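Local coordinates for extracellular ligand-binding receptor (Sphaerobacter thermophilus, PDB 4ZPJ), which probably serves as the extracellular substrate-binding protein of an ABC transporter, capturing a small solute for uptake, and carries zinc ions in the crystal, at residues His122-Ile127 with Met145-Thr150; Asn175-Ala180 with Pro416-Leu421; Tyr185-Leu190 with Ser214-Ala219; Ala255-Ser260 with Gly285-Gln290. All blocks are in the same frame, centred on the assembly; numbering follows the deposited sequence.

Contact 1. Residues His122-Ile127 with Met145-Thr150; sequences HLIAGI and MPTIVT
CG of the selenomethionine Met145 stands anti to its backbone N (chi1 176°), and the chain then folds back at chi2 and chi3, so that SE comes to lie 3.7 Å from Leu123 N. The selenium lies at the start of a parallel strand pair, 123-126 beside 147-149, the two strands of a beta-alpha-beta unit joined by helix 130-142, in one lobe of the periplasmic binding protein fold. The axes of the two short strand segments come within 4.6 Å, with only 7° between their directions. Ile124 opens the ladder, its N donating to Pro146 O at 2.9 Å and its O accepting from Ile148 N at 2.7 Å. Ile148 passes the pattern on through its own O, which takes Gly126 N nearly along the C=O axis. Just past the strand, Thr150 N meets Gly126 O in the carbonyl plane, on a lone pair, at 2.8 Å. Ile124, Thr147 and Val149 share one face of the sheet; on it Leu140 of helix 130-142 lies against Ile124 and Thr147. Ile127 CD1 closes over the two methyl groups Thr147 CG2 and Val149 CG2, the latter 4.0 Å away. The other face carries Ala125 and Ile148, with Leu123 CD2 crossing Ile148 CG1 obliquely and Leu369 of helix 362-371 packed on Ile148. Gly126 has backbone angles at which a CB would jam against the carbonyl O of Ala125. Thr150 holds OG1 in the crowded position between its backbone N and carbonyl carbon, and this puts OG1 3.1 Å from Gly126 CA.

Contact 2. Residues Asn175-Ala180 with Pro416-Leu421; sequences NGQYDA and PDFDDL. With ZN (zinc ion), chain D; ZN (zinc ion), chain C.
Gln177 makes the tight half of this contact. Its side chain is fully extended, with CG anti to the backbone N, and slides past Phe418 in the opposite direction, so that NE2 donates to Phe418 O at 3.1 Å from 33° above that carbonyl's plane. NE2 also bonds Pro390 O, while OE1 accepts from Ala174 N and lies 3.3 Å from Asp420 CB. Nearer the backbone, the Phe418 ring brings CE2 to 3.4 Å from Gln177 O and CZ to 4.2 Å from Ala180 CB. An alanine at Gln177 would probably loosen the loop here, since the bonds to Phe418 O, Pro390 O and Ala174 N would all go. The segments join the loop leading into helix 180-188 to the end of strand 407-418, where Asp417 and Phe418 both face Thr392 in a G1 beta bulge. Across that bulge the contact is loose: Asp417 binds a zinc ion, through OD1 at 2.0 Å and OD2 at 2.5 Å, and touches nothing of 175-180. The CB of Asp419 points away from 175-180, although its backbone lies beside the Gln177 amide; OD2 binds a second zinc at 2.1 Å, while OD1 accepts Leu421 N at 3.0 Å in an Asx turn.

Contact 3. Residues Tyr185-Leu190 with Ser214-Ala219; sequences YAYETL and SRFEQA. With ZN (zinc ion), chain E.
Two helices of the alpha/beta lobe built on the parallel sheet around strand 194-200 meet here: the C-terminal part of helix 180-188 against the C-terminal part of helix 203-218. The strand itself joins them in sequence, and Met195 on it touches both Ala186 and Phe216. Tyr187 and Ala219 carry the largest shares of the contact. With CG anti to its backbone N (chi1 -169°), Tyr187 reaches out from the first helix and turns one ring face to Ala219. The methyl group CB of Ala219 sits over that face in a CH-pi contact, 4.0 Å from the ring centroid and 25° off the normal. Further along the ring, toward the rim, the carbonyl O of Ala219 lies 3.0 Å above the ring plane, with Tyr187 CZ only 3.1 Å from that oxygen. The hydroxyl does not bond this carbonyl, for the angle is poor. Arg193 makes a cation-pi contact with the same ring and also bonds Tyr187 O; its charge would probably ease the approach of a carbonyl oxygen to the pi cloud. Phe216 comes in at the ring's edge, its CE1 reaching 4.1 Å from Tyr187 CB and 4.3 Å from Ala186 CB, which makes a small apolar patch on the buried side. On the exposed side lies Glu188, whose side chain bends at chi2 (-66°) and so turns back beside Ala219. From there Glu188 OE1 binds a zinc ion at 2.1 Å, and the same oxygen stays 4.1 Å from Ala219 CB.

Contact 4. Residues Ala255-Ser260 with Gly285-Gln290; sequences AFHGTS and GADVDQ
His257 sits just past the C-terminal end of strand 252-256, in the alpha/beta lobe of this periplasmic binding protein, and it reads best from CB outward. Its CB is 3.6 Å from Asp287 OD2, and CG keeps beside the backbone N (chi1 -59°), which brings the ring edge, with ND1, to the carboxylate; CG is 3.5 Å from Asp287 OD2. ND1 then donates to Asp287 OD2 at 2.7 Å, meeting that oxygen on its syn lone pair; the oxygen lies close to the ring plane although ring and carboxylate are turned 48° apart. Past ND1, CE1 is still 3.8 Å from the same oxygen, and at the tip NE2 is hydrogen-bonded to His198 NE2. The other carboxylate oxygen, OD1, takes the backbone N of His257 at 2.8 Å in a nearly straight bond (170°), again on its syn lone pair. Gripped at both oxygens, the carboxylate is fixed in rotation, and its charge would be expected to favour a protonated imidazole. An alanine at Asp287 would probably loosen the hold of loop 285-290 on the strand end, as the acceptors of His257 ND1 and His257 N would be gone. Alongside, Ala286 CB packs against both Gly258 CA and Phe256 CE2, while Gly258 N stands 3.4 Å above the plane of the Phe256 ring, over its centre. Ser260 is the N-cap of helix 261-272, and its OG bonds Ala263 N. Just before Ser260, Thr259 OG1 donates to Ala286 O at 2.7 Å, in the carbonyl plane and on a lone pair.

How the contacts relate
Contact 1 is a buried strand pair in one lobe, held by backbone hydrogen bonds and aliphatic faces. Contacts 3 and 4 belong to the other lobe: contact 3 is a partly buried helix packing with a zinc at its outer side, contact 4 a buried polar junction of loops at strand ends, built on side-chain hydrogen bonds. Contact 2 lies between, mixing an amide grip with two zinc-binding aspartates, and it touches contacts 3 and 4. Ala180 packs on Arg215 of contact 3, and Asp179 OD1 accepts Gly285 N of contact 4, where Tyr178 also packs on Ala286. Contact 1 touches none of the others; its nearest atoms are about 9 Å from contact 2.

Contact 1. Residues His122-Ile127 with Met145-Thr150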
loop_
_atom_site.group_PDB
_atom_site.type_symbol
_atom_site.label_atom_id
_atom_site.label_comp_id
_atom_site.label_asym_id
_atom_site.label_seq_id
_atom_site.Cartn_x
_atom_site.Cartn_y
_atom_site.Cartn_z
ATOM N N HIS A 122 -22.768 -0.170 -9.190
ATOM C CA HIS A 122 -22.223 -0.731 -10.411
ATOM C C HIS A 122 -20.753 -1.129 -10.270
ATOM O O HIS A 122 -20.208 -1.786 -11.136
ATOM C CB HIS A 122 -22.381 0.313 -11.518
ATOM C CG HIS A 122 -23.806 0.725 -11.751
ATOM N ND1 HIS A 122 -24.195 2.047 -11.825
ATOM C CD2 HIS A 122 -24.938 -0.007 -11.894
ATOM C CE1 HIS A 122 -25.496 2.116 -12.033
ATOM N NE2 HIS A 122 -25.971 0.882 -12.080
ATOM N N LEU A 123 -20.135 -0.716 -9.163
ATOM C CA LEU A 123 -18.729 -0.880 -8.913
ATOM C C LEU A 123 -18.461 -0.712 -7.409
ATOM O O LEU A 123 -19.088 0.122 -6.770
ATOM C CB LEU A 123 -17.957 0.180 -9.734
ATOM C CG LEU A 123 -16.440 0.103 -9.556
ATOM C CD1 LEU A 123 -15.658 0.477 -10.809
ATOM C CD2 LEU A 123 -16.010 0.984 -8.399
ATOM N N ILE A 124 -17.500 -1.448 -6.857
ATOM C CA ILE A 124 -17.090 -1.281 -5.462
ATOM C C ILE A 124 -15.618 -0.979 -5.375
ATOM O O ILE A 124 -14.824 -1.631 -6.037
ATOM C CB ILE A 124 -17.445 -2.520 -4.631
ATOM C CG1 ILE A 124 -18.927 -2.442 -4.184
ATOM C CG2 ILE A 124 -16.624 -2.643 -3.353
ATOM C CD1 ILE A 124 -19.390 -3.708 -3.532
ATOM N N ALA A 125 -15.251 0.004 -4.555
ATOM C CA ALA A 125 -13.850 0.360 -4.313
ATOM C C ALA A 125 -13.589 0.237 -2.830
ATOM O O ALA A 125 -14.501 0.409 -2.020
ATOM C CB ALA A 125 -13.551 1.787 -4.777
ATOM N N GLY A 126 -12.351 -0.064 -2.478
ATOM C CA GLY A 126 -11.956 -0.034 -1.087
ATOM C C GLY A 126 -11.372 -1.349 -0.604
ATOM O O GLY A 126 -10.422 -1.904 -1.248
ATOM N N ILE A 127 -11.911 -1.798 0.546
ATOM C CA ILE A 127 -11.504 -2.975 1.282
ATOM C C ILE A 127 -10.187 -2.806 2.020
ATOM O O ILE A 127 -9.057 -2.925 1.448
ATOM C CB ILE A 127 -11.451 -4.218 0.427
ATOM C CG1 ILE A 127 -12.737 -4.325 -0.418
ATOM C CG2 ILE A 127 -11.223 -5.405 1.361
ATOM C CD1 ILE A 127 -12.827 -5.610 -1.217
HETATM N N MSE A 145 -19.387 -8.426 -9.598
HETATM C CA MSE A 145 -19.226 -7.031 -9.229
HETATM C C MSE A 145 -17.802 -6.565 -9.414
HETATM O O MSE A 145 -16.884 -7.021 -8.688
HETATM C CB MSE A 145 -19.543 -6.945 -7.749
HETATM C CG MSE A 145 -19.339 -5.562 -7.165
HETATM SE SE MSE A 145 -20.494 -4.160 -7.954
HETATM C CE MSE A 145 -22.194 -5.159 -7.913
ATOM N N PRO A 146 -17.597 -5.608 -10.319
ATOM C CA PRO A 146 -16.272 -5.051 -10.485
ATOM C C PRO A 146 -15.821 -4.370 -9.227
ATOM O O PRO A 146 -16.585 -3.625 -8.600
ATOM C CB PRO A 146 -16.447 -4.044 -11.650
ATOM C CG PRO A 146 -17.671 -4.541 -12.360
ATOM C CD PRO A 146 -18.560 -4.967 -11.224
ATOM N N THR A 147 -14.614 -4.676 -8.809
ATOM C CA THR A 147 -14.148 -4.314 -7.468
ATOM C C THR A 147 -12.732 -3.777 -7.570
ATOM O O THR A 147 -11.898 -4.397 -8.218
ATOM C CB THR A 147 -14.166 -5.552 -6.571
ATOM O OG1 THR A 147 -15.500 -6.062 -6.485
ATOM C CG2 THR A 147 -13.667 -5.192 -5.220
ATOM N N ILE A 148 -12.478 -2.622 -6.969
ATOM C CA ILE A 148 -11.154 -2.004 -6.987
ATOM C C ILE A 148 -10.624 -2.000 -5.537
ATOM O O ILE A 148 -11.094 -1.214 -4.704
ATOM C CB ILE A 148 -11.184 -0.515 -7.420
ATOM C CG1 ILE A 148 -12.010 -0.254 -8.661
ATOM C CG2 ILE A 148 -9.796 0.016 -7.663
ATOM C CD1 ILE A 148 -11.482 -0.759 -9.912
ATOM N N VAL A 149 -9.666 -2.863 -5.242
ATOM C CA VAL A 149 -9.092 -2.923 -3.911
ATOM C C VAL A 149 -8.031 -1.869 -3.697
ATOM O O VAL A 149 -7.028 -1.822 -4.424
ATOM C CB VAL A 149 -8.500 -4.288 -3.648
ATOM C CG1 VAL A 149 -7.837 -4.320 -2.278
ATOM C CG2 VAL A 149 -9.637 -5.292 -3.690
ATOM N N THR A 150 -8.256 -1.007 -2.696
ATOM C CA THR A 150 -7.355 0.123 -2.481
ATOM C C THR A 150 -6.370 -0.104 -1.335
ATOM O O THR A 150 -5.454 0.707 -1.129
ATOM C CB THR A 150 -8.159 1.419 -2.250
ATOM O OG1 THR A 150 -9.080 1.238 -1.160
ATOM C CG2 THR A 150 -8.985 1.749 -3.493
#

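Contact 2. Residues Asn175-Ala180 with Pro416-Leu421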
loop_
_atom_site.group_PDB
_atom_site.type_symbol
_atom_site.label_atom_id
_atom_site.label_comp_id
_atom_site.label_asym_id
_atom_site.label_seq_id
_atom_site.Cartn_x
_atom_site.Cartn_y
_atom_site.Cartn_z
ATOM N N ASN A 175 1.113 -7.591 -0.489
ATOM C CA ASN A 175 2.095 -7.422 0.596
ATOM C C ASN A 175 3.494 -7.795 0.174
ATOM O O ASN A 175 3.711 -8.853 -0.398
ATOM C CB ASN A 175 1.752 -8.325 1.786
ATOM C CG ASN A 175 0.540 -7.854 2.513
ATOM O OD1 ASN A 175 0.352 -6.686 2.651
ATOM N ND2 ASN A 175 -0.313 -8.744 2.872
ATOM N N GLY A 176 4.422 -6.942 0.505
ATOM C CA GLY A 176 5.798 -7.095 0.138
ATOM C C GLY A 176 6.248 -6.420 -1.158
ATOM O O GLY A 176 7.465 -6.331 -1.447
ATOM N N GLN A 177 5.310 -5.966 -1.966
ATOM C CA GLN A 177 5.642 -5.546 -3.348
ATOM C C GLN A 177 6.491 -4.262 -3.389
ATOM O O GLN A 177 7.272 -4.101 -4.293
ATOM C CB GLN A 177 4.339 -5.382 -4.170
ATOM C CG GLN A 177 4.482 -4.943 -5.615
ATOM C CD GLN A 177 3.170 -4.894 -6.403
ATOM O OE1 GLN A 177 2.143 -5.197 -5.865
ATOM N NE2 GLN A 177 3.225 -4.493 -7.692
ATOM N N TYR A 178 6.322 -3.340 -2.437
ATOM C CA TYR A 178 7.114 -2.134 -2.443
ATOM C C TYR A 178 8.397 -2.272 -1.615
ATOM O O TYR A 178 9.331 -1.514 -1.820
ATOM C CB TYR A 178 6.285 -0.879 -2.086
ATOM C CG TYR A 178 5.640 -0.895 -0.784
ATOM C CD1 TYR A 178 6.395 -0.673 0.365
ATOM C CD2 TYR A 178 4.268 -1.136 -0.650
ATOM C CE1 TYR A 178 5.817 -0.736 1.612
ATOM C CE2 TYR A 178 3.689 -1.184 0.592
ATOM C CZ TYR A 178 4.483 -0.973 1.726
ATOM O OH TYR A 178 4.001 -0.975 2.996
ATOM N N ASP A 179 8.470 -3.294 -0.762
ATOM C CA ASP A 179 9.690 -3.621 -0.060
ATOM C C ASP A 179 10.669 -4.549 -0.804
ATOM O O ASP A 179 11.876 -4.488 -0.579
ATOM C CB ASP A 179 9.344 -4.171 1.334
ATOM C CG ASP A 179 8.718 -3.091 2.221
ATOM O OD1 ASP A 179 9.206 -1.917 2.092
ATOM O OD2 ASP A 179 7.749 -3.382 3.009
ATOM N N ALA A 180 10.183 -5.407 -1.670
ATOM C CA ALA A 180 11.037 -6.379 -2.298
ATOM C C ALA A 180 12.174 -5.721 -3.090
ATOM O O ALA A 180 13.287 -6.199 -3.019
ATOM C CB ALA A 180 10.211 -7.237 -3.206
ATOM N N PRO A 416 10.886 0.821 -12.198
ATOM C CA PRO A 416 9.623 0.880 -13.018
ATOM C C PRO A 416 9.030 -0.510 -13.250
ATOM O O PRO A 416 9.744 -1.540 -13.170
ATOM C CB PRO A 416 10.109 1.432 -14.367
ATOM C CG PRO A 416 11.549 1.015 -14.453
ATOM C CD PRO A 416 12.082 1.081 -13.034
ATOM N N ASP A 417 7.741 -0.541 -13.513
ATOM C CA ASP A 417 7.095 -1.749 -14.011
ATOM C C ASP A 417 7.349 -2.948 -13.106
ATOM O O ASP A 417 7.568 -4.071 -13.542
ATOM C CB ASP A 417 7.524 -2.032 -15.433
ATOM C CG ASP A 417 7.284 -0.810 -16.364
ATOM O OD1 ASP A 417 6.211 -0.584 -16.899
ATOM O OD2 ASP A 417 8.242 -0.115 -16.657
ATOM N N PHE A 418 7.274 -2.695 -11.824
ATOM C CA PHE A 418 7.401 -3.748 -10.868
ATOM C C PHE A 418 6.018 -4.356 -10.554
ATOM O O PHE A 418 5.132 -3.690 -10.012
ATOM C CB PHE A 418 8.074 -3.227 -9.649
ATOM C CG PHE A 418 8.683 -4.320 -8.806
ATOM C CD1 PHE A 418 9.881 -4.926 -9.190
ATOM C CD2 PHE A 418 8.036 -4.756 -7.676
ATOM C CE1 PHE A 418 10.417 -5.920 -8.406
ATOM C CE2 PHE A 418 8.541 -5.786 -6.909
ATOM C CZ PHE A 418 9.734 -6.350 -7.253
ATOM N N ASP A 419 5.832 -5.621 -10.921
ATOM C CA ASP A 419 4.543 -6.264 -10.752
ATOM C C ASP A 419 4.428 -7.081 -9.469
ATOM O O ASP A 419 5.410 -7.218 -8.724
ATOM C CB ASP A 419 4.169 -7.108 -11.959
ATOM C CG ASP A 419 5.116 -8.251 -12.230
ATOM O OD1 ASP A 419 5.584 -8.966 -11.312
ATOM O OD2 ASP A 419 5.362 -8.456 -13.437
ATOM N N ASP A 420 3.242 -7.619 -9.226
ATOM C CA ASP A 420 2.978 -8.336 -7.982
ATOM C C ASP A 420 3.292 -9.844 -8.078
ATOM O O ASP A 420 2.878 -10.636 -7.259
ATOM C CB ASP A 420 1.537 -8.067 -7.480
ATOM C CG ASP A 420 0.471 -8.520 -8.455
ATOM O OD1 ASP A 420 0.785 -8.762 -9.640
ATOM O OD2 ASP A 420 -0.711 -8.591 -8.046
ATOM N N LEU A 421 4.069 -10.246 -9.063
ATOM C CA LEU A 421 4.303 -11.643 -9.260
ATOM C C LEU A 421 5.768 -11.956 -9.193
ATOM O O LEU A 421 6.122 -13.083 -9.385
ATOM C CB LEU A 421 3.808 -12.046 -10.633
ATOM C CG LEU A 421 2.321 -11.947 -10.938
ATOM C CD1 LEU A 421 2.117 -12.151 -12.440
ATOM C CD2 LEU A 421 1.611 -13.019 -10.153
HETATM ZN ZN ZN D . 6.419 1.260 -17.610
HETATM ZN ZN ZN C . 6.839 -9.775 -14.191
#

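Contact 3. Residues Tyr185-Leu190 with Ser214-Ala219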
loop_
_atom_site.group_PDB
_atom_site.type_symbol
_atom_site.label_atom_id
_atom_site.label_comp_id
_atom_site.label_asym_id
_atom_site.label_seq_id
_atom_site.Cartn_x
_atom_site.Cartn_y
_atom_site.Cartn_z
ATOM N N TYR A 185 18.262 -3.663 -3.939
ATOM C CA TYR A 185 19.126 -2.554 -3.602
ATOM C C TYR A 185 20.166 -2.956 -2.563
ATOM O O TYR A 185 21.320 -2.578 -2.672
ATOM C CB TYR A 185 18.299 -1.405 -3.045
ATOM C CG TYR A 185 19.062 -0.119 -2.922
ATOM C CD1 TYR A 185 19.295 0.679 -4.044
ATOM C CD2 TYR A 185 19.570 0.286 -1.701
ATOM C CE1 TYR A 185 19.994 1.868 -3.939
ATOM C CE2 TYR A 185 20.286 1.460 -1.583
ATOM C CZ TYR A 185 20.512 2.238 -2.718
ATOM O OH TYR A 185 21.208 3.417 -2.635
ATOM N N ALA A 186 19.743 -3.721 -1.561
ATOM C CA ALA A 186 20.643 -4.177 -0.481
ATOM C C ALA A 186 21.796 -5.026 -1.026
ATOM O O ALA A 186 22.957 -4.886 -0.589
ATOM C CB ALA A 186 19.864 -4.995 0.537
ATOM N N TYR A 187 21.457 -5.939 -1.941
ATOM C CA TYR A 187 22.428 -6.827 -2.558
ATOM C C TYR A 187 23.284 -6.076 -3.577
ATOM O O TYR A 187 24.521 -6.091 -3.488
ATOM C CB TYR A 187 21.755 -7.998 -3.276
ATOM C CG TYR A 187 22.762 -9.066 -3.684
ATOM C CD1 TYR A 187 23.433 -9.017 -4.911
ATOM C CD2 TYR A 187 23.040 -10.127 -2.853
ATOM C CE1 TYR A 187 24.357 -10.012 -5.257
ATOM C CE2 TYR A 187 23.947 -11.103 -3.189
ATOM C CZ TYR A 187 24.605 -11.033 -4.383
ATOM O OH TYR A 187 25.480 -12.036 -4.682
ATOM N N GLU A 188 22.621 -5.488 -4.576
ATOM C CA GLU A 188 23.314 -4.919 -5.747
ATOM C C GLU A 188 24.108 -3.653 -5.420
ATOM O O GLU A 188 25.209 -3.511 -5.871
ATOM C CB GLU A 188 22.337 -4.549 -6.873
ATOM C CG GLU A 188 21.368 -5.626 -7.320
ATOM C CD GLU A 188 22.044 -6.813 -7.977
ATOM O OE1 GLU A 188 21.312 -7.753 -8.380
ATOM O OE2 GLU A 188 23.283 -6.801 -8.123
ATOM N N THR A 189 23.500 -2.708 -4.717
ATOM C CA THR A 189 24.134 -1.411 -4.419
ATOM C C THR A 189 24.804 -1.442 -3.030
ATOM O O THR A 189 25.975 -1.146 -2.906
ATOM C CB THR A 189 23.087 -0.293 -4.517
ATOM O OG1 THR A 189 22.431 -0.414 -5.775
ATOM C CG2 THR A 189 23.697 1.133 -4.391
ATOM N N LEU A 190 24.104 -1.859 -1.991
ATOM C CA LEU A 190 24.740 -1.775 -0.655
ATOM C C LEU A 190 25.758 -2.873 -0.321
ATOM O O LEU A 190 26.495 -2.756 0.681
ATOM C CB LEU A 190 23.673 -1.707 0.463
ATOM C CG LEU A 190 22.736 -0.503 0.333
ATOM C CD1 LEU A 190 21.570 -0.594 1.350
ATOM C CD2 LEU A 190 23.530 0.821 0.448
ATOM N N SER A 214 12.620 -13.775 -0.802
ATOM C CA SER A 214 12.568 -14.274 -2.169
ATOM C C SER A 214 13.447 -13.451 -3.099
ATOM O O SER A 214 14.287 -14.011 -3.782
ATOM C CB SER A 214 11.122 -14.268 -2.654
ATOM O OG SER A 214 11.056 -14.558 -4.024
ATOM N N ARG A 215 13.312 -12.135 -3.092
ATOM C CA ARG A 215 14.185 -11.301 -3.918
ATOM C C ARG A 215 15.615 -11.315 -3.470
ATOM O O ARG A 215 16.524 -11.207 -4.300
ATOM C CB ARG A 215 13.789 -9.823 -3.905
ATOM C CG ARG A 215 12.453 -9.453 -4.476
ATOM C CD ARG A 215 12.317 -9.743 -5.945
ATOM N NE ARG A 215 13.257 -9.016 -6.773
ATOM C CZ ARG A 215 13.211 -9.034 -8.102
ATOM N NH1 ARG A 215 12.278 -9.739 -8.713
ATOM N NH2 ARG A 215 14.113 -8.360 -8.824
ATOM N N PHE A 216 15.844 -11.383 -2.149
ATOM C CA PHE A 216 17.216 -11.267 -1.657
ATOM C C PHE A 216 17.859 -12.538 -2.027
ATOM O O PHE A 216 19.017 -12.543 -2.415
ATOM C CB PHE A 216 17.263 -10.951 -0.141
ATOM C CG PHE A 216 18.639 -10.623 0.410
ATOM C CD1 PHE A 216 19.327 -9.521 -0.013
ATOM C CD2 PHE A 216 19.214 -11.416 1.389
ATOM C CE1 PHE A 216 20.597 -9.218 0.491
ATOM C CE2 PHE A 216 20.471 -11.132 1.927
ATOM C CZ PHE A 216 21.167 -10.028 1.476
ATOM N N GLU A 217 17.112 -13.633 -1.961
ATOM C CA GLU A 217 17.662 -14.962 -2.274
ATOM C C GLU A 217 17.930 -15.118 -3.771
ATOM O O GLU A 217 18.947 -15.643 -4.146
ATOM C CB GLU A 217 16.773 -16.114 -1.760
ATOM C CG GLU A 217 16.937 -16.339 -0.265
ATOM C CD GLU A 217 16.131 -17.496 0.299
ATOM O OE1 GLU A 217 15.305 -18.082 -0.415
ATOM O OE2 GLU A 217 16.317 -17.794 1.479
ATOM N N GLN A 218 17.019 -14.644 -4.595
ATOM C CA GLN A 218 17.231 -14.630 -6.039
ATOM C C GLN A 218 18.433 -13.833 -6.462
ATOM O O GLN A 218 19.060 -14.209 -7.420
ATOM C CB GLN A 218 16.008 -14.070 -6.748
ATOM C CG GLN A 218 14.842 -15.038 -6.664
ATOM C CD GLN A 218 13.562 -14.576 -7.349
ATOM O OE1 GLN A 218 13.419 -13.413 -7.768
ATOM N NE2 GLN A 218 12.616 -15.513 -7.481
ATOM N N ALA A 219 18.793 -12.734 -5.776
ATOM C CA ALA A 219 20.023 -12.014 -6.171
ATOM C C ALA A 219 21.290 -12.704 -5.730
ATOM O O ALA A 219 22.385 -12.287 -6.133
ATOM C CB ALA A 219 20.035 -10.588 -5.687
HETATM ZN ZN ZN E . 22.109 -9.479 -9.226
#

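Contact 4. Residues Ala255-Ser260 with Gly285-Gln290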
loop_
_atom_site.group_PDB
_atom_site.type_symbol
_atom_site.label_atom_id
_atom_site.label_comp_id
_atom_site.label_asym_id
_atom_site.label_seq_id
_atom_site.Cartn_x
_atom_site.Cartn_y
_atom_site.Cartn_z
ATOM N N ALA A 255 13.081 -4.853 8.570
ATOM C CA ALA A 255 11.964 -4.891 9.528
ATOM C C ALA A 255 10.656 -4.257 9.009
ATOM O O ALA A 255 10.645 -3.153 8.380
ATOM C CB ALA A 255 12.362 -4.202 10.794
ATOM N N PHE A 256 9.559 -4.958 9.285
ATOM C CA PHE A 256 8.198 -4.504 8.961
ATOM C C PHE A 256 7.235 -4.618 10.129
ATOM O O PHE A 256 7.156 -5.662 10.776
ATOM C CB PHE A 256 7.640 -5.336 7.814
ATOM C CG PHE A 256 6.176 -5.180 7.617
ATOM C CD1 PHE A 256 5.272 -5.987 8.318
ATOM C CD2 PHE A 256 5.692 -4.251 6.713
ATOM C CE1 PHE A 256 3.903 -5.846 8.137
ATOM C CE2 PHE A 256 4.312 -4.097 6.521
ATOM C CZ PHE A 256 3.421 -4.905 7.230
ATOM N N HIS A 257 6.490 -3.544 10.384
ATOM C CA HIS A 257 5.413 -3.532 11.376
ATOM C C HIS A 257 4.166 -2.916 10.845
ATOM O O HIS A 257 3.170 -2.889 11.537
ATOM C CB HIS A 257 5.809 -2.722 12.592
ATOM C CG HIS A 257 7.018 -3.229 13.261
ATOM N ND1 HIS A 257 8.295 -2.923 12.823
ATOM C CD2 HIS A 257 7.159 -4.098 14.283
ATOM C CE1 HIS A 257 9.169 -3.539 13.593
ATOM N NE2 HIS A 257 8.504 -4.290 14.461
ATOM N N GLY A 258 4.185 -2.410 9.625
ATOM C CA GLY A 258 3.055 -1.604 9.140
ATOM C C GLY A 258 3.194 -0.204 9.700
ATOM O O GLY A 258 4.080 0.085 10.474
ATOM N N THR A 259 2.329 0.667 9.262
ATOM C CA THR A 259 2.240 2.003 9.735
ATOM C C THR A 259 1.462 2.005 11.019
ATOM O O THR A 259 0.241 2.052 10.994
ATOM C CB THR A 259 1.492 2.833 8.710
ATOM O OG1 THR A 259 2.234 2.751 7.508
ATOM C CG2 THR A 259 1.337 4.259 9.187
ATOM N N SER A 260 2.188 1.984 12.133
ATOM C CA SER A 260 1.603 1.666 13.419
ATOM C C SER A 260 2.468 2.189 14.532
ATOM O O SER A 260 3.617 2.619 14.329
ATOM C CB SER A 260 1.579 0.156 13.570
ATOM O OG SER A 260 2.924 -0.355 13.560
ATOM N N GLY A 285 8.865 0.505 3.914
ATOM C CA GLY A 285 8.261 1.786 3.585
ATOM C C GLY A 285 7.065 2.122 4.420
ATOM O O GLY A 285 6.812 3.279 4.718
ATOM N N ALA A 286 6.331 1.118 4.860
ATOM C CA ALA A 286 5.209 1.392 5.778
ATOM C C ALA A 286 5.639 1.974 7.128
ATOM O O ALA A 286 4.907 2.776 7.781
ATOM C CB ALA A 286 4.425 0.113 5.992
ATOM N N ASP A 287 6.844 1.608 7.544
ATOM C CA ASP A 287 7.300 1.920 8.902
ATOM C C ASP A 287 7.824 3.351 8.937
ATOM O O ASP A 287 7.996 3.913 9.998
ATOM C CB ASP A 287 8.418 0.947 9.368
ATOM C CG ASP A 287 7.891 -0.433 9.903
ATOM O OD1 ASP A 287 7.025 -1.081 9.250
ATOM O OD2 ASP A 287 8.391 -0.876 10.994
ATOM N N VAL A 288 8.119 3.941 7.782
ATOM C CA VAL A 288 8.566 5.336 7.758
ATOM C C VAL A 288 7.578 6.227 6.974
ATOM O O VAL A 288 7.937 7.279 6.422
ATOM C CB VAL A 288 10.009 5.468 7.216
ATOM C CG1 VAL A 288 10.984 4.815 8.180
ATOM C CG2 VAL A 288 10.148 4.885 5.821
ATOM N N ASP A 289 6.325 5.803 6.919
ATOM C CA ASP A 289 5.283 6.558 6.245
ATOM C C ASP A 289 5.172 7.954 6.839
ATOM O O ASP A 289 5.371 8.162 8.047
ATOM C CB ASP A 289 3.922 5.861 6.381
ATOM C CG ASP A 289 2.786 6.601 5.580
ATOM O OD1 ASP A 289 2.910 6.704 4.345
ATOM O OD2 ASP A 289 1.802 7.092 6.179
ATOM N N GLN A 290 4.808 8.890 5.963
ATOM C CA GLN A 290 4.629 10.289 6.233
ATOM C C GLN A 290 3.830 10.573 7.476
ATOM O O GLN A 290 4.165 11.453 8.212
ATOM C CB GLN A 290 3.799 10.908 5.080
ATOM C CG GLN A 290 3.718 12.421 5.166
ATOM C CD GLN A 290 5.045 13.031 4.799
ATOM O OE1 GLN A 290 5.655 12.629 3.792
ATOM N NE2 GLN A 290 5.515 13.971 5.599
#